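Local coordinates for iron-regulated ABC transporter siderophore-binding protein SirA (Staphylococcus aureus subsp. aureus, PDB 3MWG) that probably captures iron-loaded siderophores at the cell surface and delivers them to an ABC importer for iron uptake, at residues 125-130 with 267-272; 148-153 with 207-212; 191-196 with 223-228; 197-202 with 233-238. All coordinates share one frame; numbering follows the deposited sequence.

In the fold
SirA has the two-lobed fold of class III (helical-backbone) binding proteins; three of the contacts lie in its second lobe, and interaction 1 packs helix 258-271 along the long helix 111-136. Following the chain from the N terminus, helix 111-136 provides the first half of interaction 1, which closes only when helix 258-271 returns to it; the other three contacts are nested inside that large loop. Their first segments come in the order 148-153, 191-196 and 197-202, and their second segments in the order 207-212, 223-228 and 233-238, so interactions 2, 3 and 4 all cross one another. Interaction 2 joins two parallel strand ends, interaction 3 packs a loop on helix 216-228, and interaction 4 joins the following loop residues to helix 236-239.

Interaction 1: residues 125-130 with 267-272; sequences VAAFQK and DLYEKL
Phe128 and Tyr269, with CA atoms 8.0 Å apart, face each other from two helices that run nearly parallel, at 18°, their axes approaching to 11.8 Å. Helix 111-136 is the long helix that joins the two lobes in the class III binding-protein fold, and the end of helix 258-271 lies along it. The centre of the contact is a T-shaped aromatic pair. A chi1 of 177° turns the Phe128 ring away from its own backbone N and carries it across the gap, edge first, toward the face of Tyr269. The centroids are 5.3 Å apart and the planes stand at 81°, with Phe128 CD1 over the rim of the tyrosine ring, 3.8 Å from Tyr269 CE2. The two side chains slide past each other in opposite directions, each reaching toward the helix that bears the other. Leu268, next to Tyr269 in the chain, crosses Phe128 at about a right angle and sets its CB 3.8 Å from Phe128 CE1. Leu272, one turn on from Leu268, adds a looser touch at the ring's edge, CD1 to Phe128 CZ at 4.5 Å. Leu169 and Ile274 also pack on Phe128, making this a largely apolar, buried interface. The one polar group brought into it, the tyrosine hydroxyl, is hydrogen-bonded to Asp131, and Tyr269 OH lies 3.2 Å from Phe128 CA.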
loop_
_atom_site.group_PDB
_atom_site.type_symbol
_atom_site.label_atom_id
_atom_site.label_comp_id
_atom_site.label_asym_id
_atom_site.label_seq_id
_atom_site.Cartn_x
_atom_site.Cartn_y
_atom_site.Cartn_z
ATOM N N VAL A 125 12.318 -4.547 9.277
ATOM C CA VAL A 125 11.244 -5.393 9.825
ATOM C C VAL A 125 11.719 -6.125 11.088
ATOM O O VAL A 125 11.066 -6.024 12.156
ATOM C CB VAL A 125 10.702 -6.376 8.753
ATOM C CG1 VAL A 125 9.769 -7.447 9.376
ATOM C CG2 VAL A 125 9.976 -5.579 7.638
ATOM N N ALA A 126 12.875 -6.804 10.995
ATOM C CA ALA A 126 13.407 -7.548 12.152
ATOM C C ALA A 126 13.663 -6.628 13.347
ATOM O O ALA A 126 13.321 -6.988 14.463
ATOM C CB ALA A 126 14.680 -8.325 11.818
ATOM N N ALA A 127 14.248 -5.450 13.102
ATOM C CA ALA A 127 14.493 -4.480 14.179
ATOM C C ALA A 127 13.150 -4.007 14.788
ATOM O O ALA A 127 13.019 -3.862 16.017
ATOM C CB ALA A 127 15.343 -3.282 13.683
ATOM N N PHE A 128 12.151 -3.786 13.940
ATOM C CA PHE A 128 10.844 -3.378 14.455
ATOM C C PHE A 128 10.234 -4.468 15.344
ATOM O O PHE A 128 9.668 -4.180 16.379
ATOM C CB PHE A 128 9.846 -3.026 13.326
ATOM C CG PHE A 128 8.485 -2.672 13.840
ATOM C CD1 PHE A 128 8.162 -1.336 14.139
ATOM C CD2 PHE A 128 7.517 -3.666 14.068
ATOM C CE1 PHE A 128 6.865 -0.983 14.616
ATOM C CE2 PHE A 128 6.240 -3.321 14.580
ATOM C CZ PHE A 128 5.922 -1.953 14.846
ATOM N N GLN A 129 10.303 -5.721 14.919
ATOM C CA GLN A 129 9.760 -6.799 15.746
ATOM C C GLN A 129 10.422 -6.830 17.124
ATOM O O GLN A 129 9.752 -6.960 18.139
ATOM C CB GLN A 129 9.911 -8.136 15.038
ATOM C CG GLN A 129 8.996 -8.250 13.830
ATOM C CD GLN A 129 8.616 -9.677 13.502
ATOM O OE1 GLN A 129 8.216 -9.975 12.377
ATOM N NE2 GLN A 129 8.733 -10.568 14.479
ATOM N N LYS A 130 11.741 -6.697 17.142
ATOM C CA LYS A 130 12.487 -6.637 18.393
ATOM C C LYS A 130 12.064 -5.432 19.225
ATOM O O LYS A 130 11.766 -5.585 20.405
ATOM C CB LYS A 130 13.984 -6.607 18.126
ATOM C CG LYS A 130 14.462 -7.953 17.537
ATOM C CD LYS A 130 15.906 -7.877 17.074
ATOM C CE LYS A 130 16.189 -8.900 15.933
ATOM N NZ LYS A 130 15.891 -10.287 16.382
ATOM N N ASP A 267 6.272 5.448 10.440
ATOM C CA ASP A 267 4.976 5.916 10.977
ATOM C C ASP A 267 4.580 5.088 12.184
ATOM O O ASP A 267 4.059 5.612 13.165
ATOM C CB ASP A 267 3.838 5.813 9.924
ATOM C CG ASP A 267 3.879 6.929 8.880
ATOM O OD1 ASP A 267 4.742 7.843 8.991
ATOM O OD2 ASP A 267 3.048 6.872 7.934
ATOM N N LEU A 268 4.809 3.784 12.107
ATOM C CA LEU A 268 4.460 2.928 13.239
ATOM C C LEU A 268 5.320 3.257 14.458
ATOM O O LEU A 268 4.800 3.282 15.571
ATOM C CB LEU A 268 4.568 1.455 12.872
ATOM C CG LEU A 268 3.510 0.985 11.860
ATOM C CD1 LEU A 268 3.920 -0.361 11.276
ATOM C CD2 LEU A 268 2.128 0.887 12.494
ATOM N N TYR A 269 6.624 3.500 14.279
ATOM C CA TYR A 269 7.470 3.852 15.448
ATOM C C TYR A 269 6.930 5.085 16.186
ATOM O O TYR A 269 6.824 5.120 17.405
ATOM C CB TYR A 269 8.932 4.112 15.029
ATOM C CG TYR A 269 9.816 2.852 15.006
ATOM C CD1 TYR A 269 10.302 2.296 16.191
ATOM C CD2 TYR A 269 10.163 2.242 13.803
ATOM C CE1 TYR A 269 11.121 1.149 16.172
ATOM C CE2 TYR A 269 10.986 1.105 13.770
ATOM C CZ TYR A 269 11.461 0.574 14.961
ATOM O OH TYR A 269 12.280 -0.525 14.920
ATOM N N GLU A 270 6.622 6.112 15.415
ATOM C CA GLU A 270 6.080 7.343 15.943
ATOM C C GLU A 270 4.657 7.211 16.503
ATOM O O GLU A 270 4.393 7.655 17.615
ATOM C CB GLU A 270 6.128 8.388 14.833
ATOM C CG GLU A 270 5.383 9.644 15.172
ATOM C CD GLU A 270 5.324 10.565 13.988
ATOM O OE1 GLU A 270 6.403 11.015 13.542
ATOM O OE2 GLU A 270 4.198 10.822 13.500
ATOM N N LYS A 271 3.736 6.611 15.749
ATOM C CA LYS A 271 2.333 6.516 16.224
ATOM C C LYS A 271 2.191 5.653 17.473
ATOM O O LYS A 271 1.384 5.943 18.342
ATOM C CB LYS A 271 1.343 6.028 15.128
ATOM C CG LYS A 271 0.959 7.096 14.085
ATOM C CD LYS A 271 0.228 8.235 14.816
ATOM C CE LYS A 271 -0.732 8.990 13.932
ATOM N NZ LYS A 271 -0.165 10.225 13.384
ATOM N N LEU A 272 2.978 4.598 17.565
ATOM C CA LEU A 272 2.914 3.688 18.722
ATOM C C LEU A 272 3.897 4.103 19.834
ATOM O O LEU A 272 3.924 3.488 20.903
ATOM C CB LEU A 272 3.201 2.262 18.266
ATOM C CG LEU A 272 2.174 1.633 17.281
ATOM C CD1 LEU A 272 2.616 0.238 16.880
ATOM C CD2 LEU A 272 0.761 1.589 17.888
#

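Interaction 2: residues 148-153 with 207-212; sequences NFRADH and VKSDPN
Asn148 and Ser209 meet because the asparagine CG lies anti to the backbone N (chi1 169°), swinging the amide across to the partner strand, while Ser209 directs its CB and hydroxyl back toward it. Arg150 joins them by a chain bent at chi2 (-100°) and again at chi3, which folds the guanidinium back over the same spot. The contact lies where parallel neighbours 144-149 and 203-208 of the second lobe's sheet end and begin to diverge. Asn148 ND2 donates to Val207 O at 2.8 Å, from above the carbonyl plane, and to Ser209 OG at 3.1 Å with a nearly straight N-H angle of 167°. Both acceptors lie close to the amide plane, so each N-H has its own target. At the amide oxygen, Arg150 NE makes a short but strongly bent, weak bond to Asn148 OD1, and the guanidinium gathers near the same serine hydroxyl, Arg150 NH2 lying 2.9 Å from Ser209 OG. As the backbones part, water takes over their pairing. One molecule accepts from Phe149 N and donates to Val207 O at 2.7 Å; a second donates to Phe149 O and accepts from Ser209 N at 2.9 Å. Beyond the contact, Glu249 receives the Asp210 N-H and forms a long, weak ion pair with Arg150, while Asp210 touches Thr31. The two in-plane N-H bonds fix the rotation of the Asn148 amide, and Val207 O, taking both ND2 and a water, is doubly satisfied at the strand end.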
loop_
_atom_site.group_PDB
_atom_site.type_symbol
_atom_site.label_atom_id
_atom_site.label_comp_id
_atom_site.label_asym_id
_atom_site.label_seq_id
_atom_site.Cartn_x
_atom_site.Cartn_y
_atom_site.Cartn_z
ATOM N N ASN A 148 -10.566 2.521 6.835
ATOM C CA ASN A 148 -10.642 3.739 6.046
ATOM C C ASN A 148 -12.118 4.133 5.837
ATOM O O ASN A 148 -12.905 3.346 5.285
ATOM C CB ASN A 148 -9.884 3.564 4.716
ATOM C CG ASN A 148 -10.138 4.703 3.734
ATOM O OD1 ASN A 148 -10.683 4.478 2.647
ATOM N ND2 ASN A 148 -9.764 5.935 4.116
ATOM N N PHE A 149 -12.501 5.315 6.321
ATOM C CA PHE A 149 -13.886 5.782 6.130
ATOM C C PHE A 149 -14.107 6.421 4.761
ATOM O O PHE A 149 -13.261 7.170 4.262
ATOM C CB PHE A 149 -14.347 6.705 7.270
ATOM C CG PHE A 149 -14.232 6.080 8.613
ATOM C CD1 PHE A 149 -15.167 5.137 9.039
ATOM C CD2 PHE A 149 -13.165 6.410 9.454
ATOM C CE1 PHE A 149 -15.044 4.529 10.295
ATOM C CE2 PHE A 149 -13.035 5.828 10.698
ATOM C CZ PHE A 149 -13.983 4.874 11.123
ATOM N N ARG A 150 -15.250 6.114 4.161
ATOM C CA ARG A 150 -15.584 6.588 2.818
ATOM C C ARG A 150 -16.925 7.323 2.789
ATOM O O ARG A 150 -17.550 7.523 3.840
ATOM C CB ARG A 150 -15.596 5.399 1.858
ATOM C CG ARG A 150 -14.245 4.690 1.735
ATOM C CD ARG A 150 -13.558 5.169 0.471
ATOM N NE ARG A 150 -12.155 5.486 0.704
ATOM C CZ ARG A 150 -11.235 5.536 -0.248
ATOM N NH1 ARG A 150 -11.574 5.272 -1.509
ATOM N NH2 ARG A 150 -9.975 5.841 0.065
ATOM N N ALA A 151 -17.368 7.743 1.600
ATOM C CA ALA A 151 -18.621 8.495 1.513
ATOM C C ALA A 151 -19.817 7.682 1.992
ATOM O O ALA A 151 -20.562 8.134 2.848
ATOM C CB ALA A 151 -18.866 9.037 0.090
ATOM N N ASP A 152 -19.985 6.480 1.450
ATOM C CA ASP A 152 -21.170 5.670 1.738
ATOM C C ASP A 152 -20.892 4.409 2.567
ATOM O O ASP A 152 -21.831 3.767 3.055
ATOM C CB ASP A 152 -21.923 5.328 0.440
ATOM C CG ASP A 152 -20.984 5.009 -0.725
ATOM O OD1 ASP A 152 -19.864 4.507 -0.491
ATOM O OD2 ASP A 152 -21.369 5.267 -1.886
ATOM N N HIS A 153 -19.614 4.089 2.767
ATOM C CA HIS A 153 -19.214 2.856 3.433
ATOM C C HIS A 153 -17.872 2.981 4.192
ATOM O O HIS A 153 -17.148 3.972 4.059
ATOM C CB HIS A 153 -19.138 1.737 2.399
ATOM C CG HIS A 153 -18.009 1.885 1.428
ATOM N ND1 HIS A 153 -18.050 2.755 0.359
ATOM C CD2 HIS A 153 -16.803 1.270 1.368
ATOM C CE1 HIS A 153 -16.918 2.666 -0.320
ATOM N NE2 HIS A 153 -16.143 1.771 0.272
ATOM N N VAL A 207 -6.721 5.128 8.278
ATOM C CA VAL A 207 -6.089 5.734 7.129
ATOM C C VAL A 207 -6.990 6.832 6.615
ATOM O O VAL A 207 -8.154 6.603 6.315
ATOM C CB VAL A 207 -5.808 4.706 5.999
ATOM C CG1 VAL A 207 -5.217 5.429 4.769
ATOM C CG2 VAL A 207 -4.857 3.629 6.495
ATOM N N LYS A 208 -6.436 8.023 6.502
ATOM C CA LYS A 208 -7.172 9.179 6.031
ATOM C C LYS A 208 -7.266 9.305 4.508
ATOM O O LYS A 208 -6.262 9.321 3.812
ATOM C CB LYS A 208 -6.544 10.435 6.631
ATOM C CG LYS A 208 -7.512 11.186 7.521
ATOM C CD LYS A 208 -8.500 11.980 6.674
ATOM C CE LYS A 208 -8.048 13.433 6.480
ATOM N NZ LYS A 208 -8.940 14.132 5.497
ATOM N N SER A 209 -8.478 9.404 3.990
ATOM C CA SER A 209 -8.662 9.658 2.556
ATOM C C SER A 209 -8.260 11.099 2.214
ATOM O O SER A 209 -8.451 12.006 3.031
ATOM C CB SER A 209 -10.120 9.414 2.137
ATOM O OG SER A 209 -10.377 8.030 1.932
ATOM N N ASP A 210 -7.691 11.287 1.027
ATOM C CA ASP A 210 -7.383 12.616 0.455
ATOM C C ASP A 210 -8.303 13.701 1.051
ATOM O O ASP A 210 -9.501 13.716 0.780
ATOM C CB ASP A 210 -7.521 12.532 -1.083
ATOM C CG ASP A 210 -7.244 13.861 -1.814
ATOM O OD1 ASP A 210 -6.803 14.854 -1.188
ATOM O OD2 ASP A 210 -7.486 13.902 -3.047
ATOM N N PRO A 211 -7.750 14.588 1.903
ATOM C CA PRO A 211 -8.573 15.679 2.439
ATOM C C PRO A 211 -9.033 16.669 1.361
ATOM O O PRO A 211 -10.000 17.388 1.581
ATOM C CB PRO A 211 -7.650 16.368 3.456
ATOM C CG PRO A 211 -6.267 15.951 3.076
ATOM C CD PRO A 211 -6.398 14.575 2.489
ATOM N N ASN A 212 -8.365 16.686 0.208
ATOM C CA ASN A 212 -8.774 17.559 -0.916
ATOM C C ASN A 212 -9.829 16.943 -1.841
ATOM O O ASN A 212 -10.299 17.609 -2.762
ATOM C CB ASN A 212 -7.575 17.978 -1.776
ATOM C CG ASN A 212 -6.542 18.787 -1.018
ATOM O OD1 ASN A 212 -5.428 18.967 -1.516
ATOM N ND2 ASN A 212 -6.892 19.288 0.173
HETATM O O HOH W 1 -10.570 7.338 7.148
HETATM O O HOH W 2 -11.064 8.895 5.218
#

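Interaction 3: residues 191-196 with 223-228; sequences TSKESI and ESEWTS
Lys193 and Ile196 pack against Trp226, whose indole fills the space between a loop of the second lobe and helix 216-228. The tight part is the packing on the indole. Ile196 points at the helix and sets CD1 3.6 Å from Trp226 CE3, with its CG1 3.7 Å from Trp226 CZ3. Lys193, its chain extended beyond CG, runs across one face: CG sits above the centre of the six-membered ring, only 6° off the normal, a CH-pi contact. Two polar atoms also approach the ring obliquely, Thr191 O at 3.7 Å from Trp226 CZ2 and Ser192 O at 3.7 Å from Trp226 CH2. An ST turn, in which Ser192 OG accepts from Glu194 N, leads into the short 3-10 segment that presents Lys193 and Ile196. The solvent side, at the lysine end, has no clear hydrogen bond or salt bridge. Lys193 NZ makes an off-centre cation-pi contact with the five-membered ring, 26° off its normal, and lies 3.4 Å from Glu225 CB. Lys193 NZ is 4.8 Å from Glu225 OE2, which may give a mild attraction; Glu225 also has a long, weak ion pair with Lys221. Trp226 also touches Phe149 of strand 144-149, through its CB, and Leu190 of strand 187-190, while Glu231 borders both Lys193 and Ile196, so the loop touches both helix 216-228 and the following helix 230-234, beside the sheet.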
loop_
_atom_site.group_PDB
_atom_site.type_symbol
_atom_site.label_atom_id
_atom_site.label_comp_id
_atom_site.label_asym_id
_atom_site.label_seq_id
_atom_site.Cartn_x
_atom_site.Cartn_y
_atom_site.Cartn_z
ATOM N N THR A 191 -21.205 -1.768 5.200
ATOM C CA THR A 191 -22.303 -0.815 5.102
ATOM C C THR A 191 -23.112 -0.784 6.387
ATOM O O THR A 191 -23.785 0.203 6.674
ATOM C CB THR A 191 -23.228 -1.169 3.937
ATOM O OG1 THR A 191 -22.934 -2.500 3.502
ATOM C CG2 THR A 191 -22.980 -0.235 2.787
ATOM N N SER A 192 -23.049 -1.873 7.152
ATOM C CA SER A 192 -23.788 -1.983 8.401
ATOM C C SER A 192 -22.853 -1.883 9.598
ATOM O O SER A 192 -21.779 -2.503 9.620
ATOM C CB SER A 192 -24.556 -3.313 8.454
ATOM O OG SER A 192 -24.962 -3.629 9.777
ATOM N N LYS A 193 -23.289 -1.124 10.601
ATOM C CA LYS A 193 -22.542 -0.993 11.836
ATOM C C LYS A 193 -22.543 -2.301 12.638
ATOM O O LYS A 193 -21.721 -2.480 13.533
ATOM C CB LYS A 193 -23.025 0.217 12.644
ATOM C CG LYS A 193 -22.902 1.519 11.851
ATOM C CD LYS A 193 -23.375 2.723 12.651
ATOM C CE LYS A 193 -23.665 3.891 11.714
ATOM N NZ LYS A 193 -23.519 5.204 12.404
ATOM N N GLU A 194 -23.430 -3.225 12.273
ATOM C CA GLU A 194 -23.438 -4.587 12.841
ATOM C C GLU A 194 -22.175 -5.358 12.487
ATOM O O GLU A 194 -21.844 -6.340 13.141
ATOM C CB GLU A 194 -24.643 -5.394 12.324
ATOM C CG GLU A 194 -26.011 -4.824 12.718
ATOM C CD GLU A 194 -26.252 -4.857 14.203
ATOM O OE1 GLU A 194 -25.534 -5.592 14.912
ATOM O OE2 GLU A 194 -27.171 -4.159 14.671
ATOM N N SER A 195 -21.508 -4.935 11.412
ATOM C CA SER A 195 -20.258 -5.550 11.026
ATOM C C SER A 195 -19.039 -4.918 11.705
ATOM O O SER A 195 -17.925 -5.409 11.535
ATOM C CB SER A 195 -20.110 -5.549 9.510
ATOM O OG SER A 195 -20.880 -6.595 8.941
ATOM N N ILE A 196 -19.244 -3.867 12.492
ATOM C CA ILE A 196 -18.117 -3.184 13.171
ATOM C C ILE A 196 -17.173 -4.093 13.993
ATOM O O ILE A 196 -15.961 -3.846 13.986
ATOM C CB ILE A 196 -18.548 -1.934 13.981
ATOM C CG1 ILE A 196 -18.773 -0.762 13.042
ATOM C CG2 ILE A 196 -17.459 -1.513 14.989
ATOM C CD1 ILE A 196 -19.348 0.466 13.694
ATOM N N GLU A 223 -17.408 9.049 8.876
ATOM C CA GLU A 223 -16.490 8.820 9.979
ATOM C C GLU A 223 -17.124 9.216 11.313
ATOM O O GLU A 223 -17.019 8.495 12.297
ATOM C CB GLU A 223 -15.219 9.621 9.782
ATOM C CG GLU A 223 -14.271 9.469 10.947
ATOM C CD GLU A 223 -12.960 10.163 10.723
ATOM O OE1 GLU A 223 -12.699 10.585 9.569
ATOM O OE2 GLU A 223 -12.193 10.279 11.705
ATOM N N SER A 224 -17.769 10.378 11.328
ATOM C CA SER A 224 -18.432 10.888 12.524
ATOM C C SER A 224 -19.506 9.931 13.045
ATOM O O SER A 224 -19.541 9.629 14.221
ATOM C CB SER A 224 -19.036 12.270 12.237
ATOM O OG SER A 224 -19.427 12.896 13.435
ATOM N N GLU A 225 -20.380 9.448 12.170
ATOM C CA GLU A 225 -21.421 8.517 12.601
ATOM C C GLU A 225 -20.833 7.225 13.163
ATOM O O GLU A 225 -21.158 6.815 14.278
ATOM C CB GLU A 225 -22.392 8.230 11.452
ATOM C CG GLU A 225 -23.662 9.069 11.528
ATOM C CD GLU A 225 -24.190 9.502 10.175
ATOM O OE1 GLU A 225 -24.689 10.642 10.080
ATOM O OE2 GLU A 225 -24.110 8.720 9.203
ATOM N N TRP A 226 -19.953 6.600 12.394
ATOM C CA TRP A 226 -19.380 5.318 12.772
ATOM C C TRP A 226 -18.608 5.414 14.093
ATOM O O TRP A 226 -18.805 4.589 14.982
ATOM C CB TRP A 226 -18.535 4.737 11.611
ATOM C CG TRP A 226 -19.396 4.271 10.468
ATOM C CD1 TRP A 226 -20.239 5.048 9.704
ATOM C CD2 TRP A 226 -19.530 2.929 9.966
ATOM N NE1 TRP A 226 -20.865 4.274 8.754
ATOM C CE2 TRP A 226 -20.455 2.972 8.895
ATOM C CE3 TRP A 226 -18.954 1.699 10.310
ATOM C CZ2 TRP A 226 -20.819 1.831 8.174
ATOM C CZ3 TRP A 226 -19.310 0.568 9.596
ATOM C CH2 TRP A 226 -20.244 0.638 8.545
ATOM N N THR A 227 -17.788 6.451 14.252
ATOM C CA THR A 227 -16.977 6.577 15.470
ATOM C C THR A 227 -17.772 7.074 16.698
ATOM O O THR A 227 -17.216 7.162 17.797
ATOM C CB THR A 227 -15.680 7.424 15.271
ATOM O OG1 THR A 227 -16.006 8.802 15.015
ATOM C CG2 THR A 227 -14.844 6.866 14.140
ATOM N N SER A 228 -19.061 7.376 16.502
ATOM C CA SER A 228 -19.995 7.662 17.601
ATOM C C SER A 228 -20.820 6.427 17.982
ATOM O O SER A 228 -21.426 6.389 19.050
ATOM C CB SER A 228 -20.951 8.809 17.225
ATOM O OG SER A 228 -20.222 9.990 16.956
#

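Interaction 4: residues 197-202 with 233-238; sequences PLMNAD and KNLDAV
Asn200 and Asp236 are paired by two hydrogen bonds where helix 236-239 starts, Leu235 holding its N-cap position, in the second lobe of the binding-protein fold. The polar links come first. A chi1 of -159° swings the amide of Asn200 over to Asp236, so that OD1 accepts the first N-H of the helix, from Asp236 N at 2.8 Å and in the carbonyl plane. Its ND2 donates in return to Asp236 OD2 at 2.9 Å, meeting the oxygen from above the carboxylate, whose plane is turned 53° from that of the amide. Apolar packing lies alongside. Leu235 CD1 is 3.7 Å from CG of Met199, built as selenomethionine, and the two side chains cross at about a right angle; Leu235 CD2 lies 3.8 Å from Asn200 CB. A methyl against backbone carbonyls is a third kind of contact: Ala237 CB meets Ala201 O and, at 3.5 Å, Asp202 O, just before strand 203-208. Among the charges, Asp202 has its OD2 bonded to Lys143 N, and its other oxygen faces Asp236 without touching it. One water spans these like-charged groups, donating to Asp236 OD2 at 2.9 Å and to Asp202 OD1 at 3.2 Å.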
loop_
_atom_site.group_PDB
_atom_site.type_symbol
_atom_site.label_atom_id
_atom_site.label_comp_id
_atom_site.label_asym_id
_atom_site.label_seq_id
_atom_site.Cartn_x
_atom_site.Cartn_y
_atom_site.Cartn_z
ATOM N N PRO A 197 -17.709 -5.136 14.698
ATOM C CA PRO A 197 -16.793 -6.059 15.423
ATOM C C PRO A 197 -15.724 -6.752 14.539
ATOM O O PRO A 197 -14.695 -7.223 15.068
ATOM C CB PRO A 197 -17.748 -7.112 16.043
ATOM C CG PRO A 197 -19.062 -6.339 16.262
ATOM C CD PRO A 197 -19.126 -5.354 15.070
ATOM N N LEU A 198 -15.956 -6.804 13.224
ATOM C CA LEU A 198 -14.972 -7.376 12.294
ATOM C C LEU A 198 -13.632 -6.601 12.336
ATOM O O LEU A 198 -12.565 -7.140 12.051
ATOM C CB LEU A 198 -15.550 -7.406 10.867
ATOM C CG LEU A 198 -14.803 -8.130 9.756
ATOM C CD1 LEU A 198 -14.451 -9.585 10.148
ATOM C CD2 LEU A 198 -15.618 -8.065 8.438
HETATM N N MSE A 199 -13.685 -5.345 12.748
HETATM C CA MSE A 199 -12.454 -4.555 12.852
HETATM C C MSE A 199 -11.858 -4.561 14.257
HETATM O O MSE A 199 -10.868 -3.887 14.511
HETATM C CB MSE A 199 -12.692 -3.132 12.325
HETATM C CG MSE A 199 -13.546 -2.270 13.256
HETATM SE SE MSE A 199 -14.042 -0.491 12.482
HETATM C CE MSE A 199 -14.960 -0.988 10.882
ATOM N N ASN A 200 -12.425 -5.342 15.172
ATOM C CA ASN A 200 -11.832 -5.443 16.511
ATOM C C ASN A 200 -10.324 -5.790 16.486
ATOM O O ASN A 200 -9.840 -6.567 15.667
ATOM C CB ASN A 200 -12.625 -6.378 17.450
ATOM C CG ASN A 200 -12.339 -6.097 18.923
ATOM O OD1 ASN A 200 -12.111 -4.945 19.310
ATOM N ND2 ASN A 200 -12.291 -7.160 19.746
ATOM N N ALA A 201 -9.579 -5.158 17.375
ATOM C CA ALA A 201 -8.135 -5.290 17.369
ATOM C C ALA A 201 -7.629 -4.688 18.674
ATOM O O ALA A 201 -8.384 -4.000 19.368
ATOM C CB ALA A 201 -7.538 -4.564 16.153
ATOM N N ASP A 202 -6.376 -4.992 19.022
ATOM C CA ASP A 202 -5.747 -4.316 20.139
ATOM C C ASP A 202 -5.345 -2.919 19.708
ATOM O O ASP A 202 -5.312 -2.023 20.540
ATOM C CB ASP A 202 -4.532 -5.078 20.651
ATOM C CG ASP A 202 -4.865 -6.479 21.006
ATOM O OD1 ASP A 202 -5.899 -6.685 21.688
ATOM O OD2 ASP A 202 -4.136 -7.383 20.549
ATOM N N LYS A 233 -17.498 2.048 19.961
ATOM C CA LYS A 233 -17.123 2.339 21.338
ATOM C C LYS A 233 -16.875 1.050 22.130
ATOM O O LYS A 233 -16.195 1.087 23.142
ATOM C CB LYS A 233 -18.162 3.251 22.027
ATOM C CG LYS A 233 -18.268 4.672 21.423
ATOM C CD LYS A 233 -19.191 5.557 22.283
ATOM C CE LYS A 233 -19.465 6.910 21.657
ATOM N NZ LYS A 233 -18.225 7.513 21.092
ATOM N N ASN A 234 -17.390 -0.089 21.661
ATOM C CA ASN A 234 -17.100 -1.384 22.329
ATOM C C ASN A 234 -15.846 -2.127 21.791
ATOM O O ASN A 234 -15.453 -3.206 22.305
ATOM C CB ASN A 234 -18.327 -2.297 22.272
ATOM C CG ASN A 234 -18.268 -3.429 23.283
ATOM O OD1 ASN A 234 -18.443 -4.593 22.934
ATOM N ND2 ASN A 234 -17.994 -3.101 24.538
ATOM N N LEU A 235 -15.213 -1.562 20.752
ATOM C CA LEU A 235 -14.003 -2.183 20.211
ATOM C C LEU A 235 -12.907 -2.102 21.283
ATOM O O LEU A 235 -12.817 -1.101 21.995
ATOM C CB LEU A 235 -13.563 -1.514 18.912
ATOM C CG LEU A 235 -14.524 -1.657 17.726
ATOM C CD1 LEU A 235 -14.049 -0.779 16.565
ATOM C CD2 LEU A 235 -14.604 -3.087 17.263
ATOM N N ASP A 236 -12.095 -3.144 21.400
ATOM C CA ASP A 236 -11.019 -3.173 22.408
ATOM C C ASP A 236 -10.065 -1.994 22.264
ATOM O O ASP A 236 -9.744 -1.347 23.261
ATOM C CB ASP A 236 -10.208 -4.476 22.333
ATOM C CG ASP A 236 -11.005 -5.689 22.778
ATOM O OD1 ASP A 236 -11.821 -5.561 23.718
ATOM O OD2 ASP A 236 -10.806 -6.771 22.189
ATOM N N ALA A 237 -9.623 -1.726 21.028
ATOM C CA ALA A 237 -8.659 -0.632 20.775
ATOM C C ALA A 237 -9.223 0.717 21.195
ATOM O O ALA A 237 -8.497 1.582 21.739
ATOM C CB ALA A 237 -8.228 -0.598 19.315
ATOM N N VAL A 238 -10.504 0.901 20.928
ATOM C CA VAL A 238 -11.198 2.130 21.305
ATOM C C VAL A 238 -11.316 2.306 22.834
ATOM O O VAL A 238 -10.928 3.355 23.360
ATOM C CB VAL A 238 -12.577 2.222 20.613
ATOM C CG1 VAL A 238 -13.364 3.436 21.116
ATOM C CG2 VAL A 238 -12.389 2.315 19.087
HETATM O O HOH W 3 -8.676 -7.334 20.300
#